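Local coordinates for tyrosyl-DNA phosphodiesterase 2 (PDB 4F1H), which belongs to the endonuclease/exonuclease/phosphatase family of the DNase I-like clan and here holds a magnesium ion and DNA nucleotides, at residues Y68-M73 / L112-L117. Residues are numbered along the deposited sequence; the frame is centred on the assembly and turned at random.
With nucleotides of chain A.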
loop_
_atom_site.group_PDB
_atom_site.type_symbol
_atom_site.label_atom_id
_atom_site.label_comp_id
_atom_site.label_asym_id
_atom_site.label_seq_id
_atom_site.Cartn_x
_atom_site.Cartn_y
_atom_site.Cartn_z
ATOM N N TYR B 68 -20.645 -11.963 -15.724
ATOM C CA TYR B 68 -19.477 -11.356 -16.400
ATOM C C TYR B 68 -18.230 -11.977 -15.809
ATOM O O TYR B 68 -18.230 -12.454 -14.662
ATOM C CB TYR B 68 -19.458 -9.813 -16.245
ATOM C CG TYR B 68 -19.293 -9.366 -14.814
ATOM C CD1 TYR B 68 -20.414 -9.208 -13.981
ATOM C CD2 TYR B 68 -18.037 -9.072 -14.292
ATOM C CE1 TYR B 68 -20.264 -8.816 -12.644
ATOM C CE2 TYR B 68 -17.879 -8.662 -12.935
ATOM C CZ TYR B 68 -18.994 -8.537 -12.141
ATOM O OH TYR B 68 -18.853 -8.142 -10.826
ATOM N N PHE B 69 -17.135 -11.987 -16.574
ATOM C CA PHE B 69 -15.982 -12.784 -16.163
ATOM C C PHE B 69 -14.753 -12.368 -16.965
ATOM O O PHE B 69 -14.837 -11.562 -17.919
ATOM C CB PHE B 69 -16.276 -14.283 -16.385
ATOM C CG PHE B 69 -16.946 -14.567 -17.695
ATOM C CD1 PHE B 69 -16.172 -14.723 -18.860
ATOM C CD2 PHE B 69 -18.343 -14.651 -17.783
ATOM C CE1 PHE B 69 -16.776 -14.961 -20.111
ATOM C CE2 PHE B 69 -18.968 -14.902 -19.046
ATOM C CZ PHE B 69 -18.180 -15.057 -20.192
ATOM N N THR B 70 -13.617 -12.949 -16.621
ATOM C CA THR B 70 -12.338 -12.584 -17.254
ATOM C C THR B 70 -12.052 -13.551 -18.393
ATOM O O THR B 70 -12.772 -14.559 -18.550
ATOM C CB THR B 70 -11.211 -12.698 -16.239
ATOM O OG1 THR B 70 -11.195 -14.045 -15.714
ATOM C CG2 THR B 70 -11.454 -11.666 -15.076
ATOM N N GLY B 71 -11.023 -13.270 -19.197
ATOM C CA GLY B 71 -10.589 -14.226 -20.204
ATOM C C GLY B 71 -9.109 -14.047 -20.483
ATOM O O GLY B 71 -8.560 -12.999 -20.188
ATOM N N ILE B 72 -8.468 -15.093 -20.993
ATOM C CA ILE B 72 -7.118 -15.003 -21.504
ATOM C C ILE B 72 -7.149 -15.525 -22.940
ATOM O O ILE B 72 -7.684 -16.604 -23.201
ATOM C CB ILE B 72 -6.125 -15.818 -20.644
ATOM C CG1 ILE B 72 -5.975 -15.212 -19.251
ATOM C CG2 ILE B 72 -4.756 -15.875 -21.318
ATOM C CD1 ILE B 72 -5.049 -16.091 -18.359
ATOM N N MET B 73 -6.633 -14.726 -23.888
ATOM C CA MET B 73 -6.543 -15.155 -25.295
ATOM C C MET B 73 -5.072 -15.363 -25.578
ATOM O O MET B 73 -4.220 -14.511 -25.222
ATOM C CB MET B 73 -7.093 -14.056 -26.220
ATOM C CG MET B 73 -8.559 -13.776 -25.960
ATOM S SD MET B 73 -9.103 -12.260 -26.830
ATOM C CE MET B 73 -8.729 -12.673 -28.561
ATOM N N LEU B 112 0.770 -17.166 -16.898
ATOM C CA LEU B 112 -0.058 -15.989 -17.206
ATOM C C LEU B 112 -1.258 -15.940 -16.270
ATOM O O LEU B 112 -1.919 -16.951 -16.033
ATOM C CB LEU B 112 -0.535 -16.058 -18.658
ATOM C CG LEU B 112 0.630 -16.210 -19.650
ATOM C CD1 LEU B 112 0.048 -16.588 -21.002
ATOM C CD2 LEU B 112 1.485 -14.960 -19.759
ATOM N N MET B 113 -1.535 -14.768 -15.714
ATOM C CA MET B 113 -2.597 -14.681 -14.712
ATOM C C MET B 113 -3.432 -13.432 -14.919
ATOM O O MET B 113 -2.912 -12.391 -15.276
ATOM C CB MET B 113 -1.982 -14.562 -13.310
ATOM C CG MET B 113 -0.884 -15.578 -12.994
ATOM S SD MET B 113 0.072 -15.060 -11.524
ATOM C CE MET B 113 -1.213 -15.081 -10.273
ATOM N N THR B 114 -4.740 -13.556 -14.693
ATOM C CA THR B 114 -5.597 -12.347 -14.690
ATOM C C THR B 114 -6.711 -12.445 -13.652
ATOM O O THR B 114 -7.185 -13.520 -13.264
ATOM C CB THR B 114 -6.201 -12.018 -16.091
ATOM O OG1 THR B 114 -6.735 -10.696 -16.084
ATOM C CG2 THR B 114 -7.300 -13.004 -16.515
ATOM N N SER B 115 -7.151 -11.273 -13.210
ATOM C CA SER B 115 -8.264 -11.194 -12.292
ATOM C C SER B 115 -8.877 -9.808 -12.436
ATOM O O SER B 115 -8.255 -8.861 -12.974
ATOM C CB SER B 115 -7.786 -11.445 -10.855
ATOM O OG SER B 115 -8.903 -11.506 -9.967
ATOM N N HIS B 116 -10.121 -9.695 -12.000
ATOM C CA HIS B 116 -10.792 -8.416 -11.868
ATOM C C HIS B 116 -11.042 -8.346 -10.367
ATOM O O HIS B 116 -11.997 -8.987 -9.861
ATOM C CB HIS B 116 -12.090 -8.500 -12.668
ATOM C CG HIS B 116 -12.925 -7.262 -12.642
ATOM N ND1 HIS B 116 -14.203 -7.241 -13.154
ATOM C CD2 HIS B 116 -12.648 -5.995 -12.253
ATOM C CE1 HIS B 116 -14.704 -6.022 -13.046
ATOM N NE2 HIS B 116 -13.785 -5.245 -12.495
ATOM N N LEU B 117 -10.175 -7.659 -9.614
ATOM C CA LEU B 117 -10.315 -7.694 -8.154
ATOM C C LEU B 117 -11.556 -6.901 -7.745
ATOM O O LEU B 117 -12.028 -6.010 -8.459
ATOM C CB LEU B 117 -9.100 -7.079 -7.423
ATOM C CG LEU B 117 -7.742 -7.749 -7.680
ATOM C CD1 LEU B 117 -6.647 -7.191 -6.722
ATOM C CD2 LEU B 117 -7.790 -9.272 -7.552
ATOM O OP3 DT A 1 -14.443 -2.655 -11.640
ATOM P P DT A 1 -14.204 -1.348 -12.328
ATOM O OP1 DT A 1 -14.518 -1.302 -13.748
ATOM O OP2 DT A 1 -12.761 -0.927 -12.253
ATOM O "O5'" DT A 1 -15.007 -0.267 -11.492
ATOM C "C5'" DT A 1 -15.205 1.023 -12.095
ATOM C "C4'" DT A 1 -16.038 1.827 -11.118
ATOM O "O4'" DT A 1 -17.395 1.315 -11.225
ATOM C "C3'" DT A 1 -15.630 1.721 -9.644
ATOM O "O3'" DT A 1 -15.958 2.958 -8.984
ATOM C "C2'" DT A 1 -16.525 0.605 -9.112
ATOM C "C1'" DT A 1 -17.800 0.861 -9.915
ATOM N N1 DT A 1 -18.690 -0.331 -10.032
ATOM C C2 DT A 1 -19.954 -0.251 -9.479
ATOM O O2 DT A 1 -20.371 0.751 -8.878
ATOM N N3 DT A 1 -20.699 -1.392 -9.625
ATOM C C4 DT A 1 -20.342 -2.575 -10.265
ATOM O O4 DT A 1 -21.122 -3.543 -10.343
ATOM C C5 DT A 1 -19.000 -2.569 -10.820
ATOM C C7 DT A 1 -18.458 -3.789 -11.501
ATOM C C6 DT A 1 -18.239 -1.472 -10.692
#
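In the beta-sandwich core of this DNase I-like fold, Thr70 and Ile72 of one sheet face Leu112 and Thr114 of the other, and Tyr68 and His116, just beyond the strands, carry the contact on to the nucleotide site. Strands 69-73 and 112-114 run nearly antiparallel (157°), their axes 7.8 Å apart at closest, and no hydrogen bond joins the two segments. Thr114 puts its methyl between the opposing side chains: CG2 lies 3.8 Å from Ile72 CG1 and 3.9 Å from Thr70 CB. With Thr114 OG1 anti to the backbone N (chi1 -166°), the hydroxyl is left to hydrogen-bond with Ala150 O and Gln41 NE2. Thr70 CG2 reaches past Thr114 to His116, 4.0 Å from its CB. At the site end the side chains of Tyr68 and His116 cross at about a right angle; ND1 of His116 lies near the plane of the tyrosine ring, 3.9 Å from its edge atom CE2. Tyr68 OH hydrogen-bonds with Arg96 NH2, and Arg96 NH1 with His116 O. With CG anti to its backbone N (chi1 180°), His116 extends toward thymidine-5'-monophosphate of chain A, where NE2 donates a nearly straight, in-plane hydrogen bond (2.8 Å) to OP3. Methyl and methylene contacts thus fill the gap between the strands, while the imidazole, its side chain about 5 Å from the magnesium ion, gives the phosphate a directed N-H.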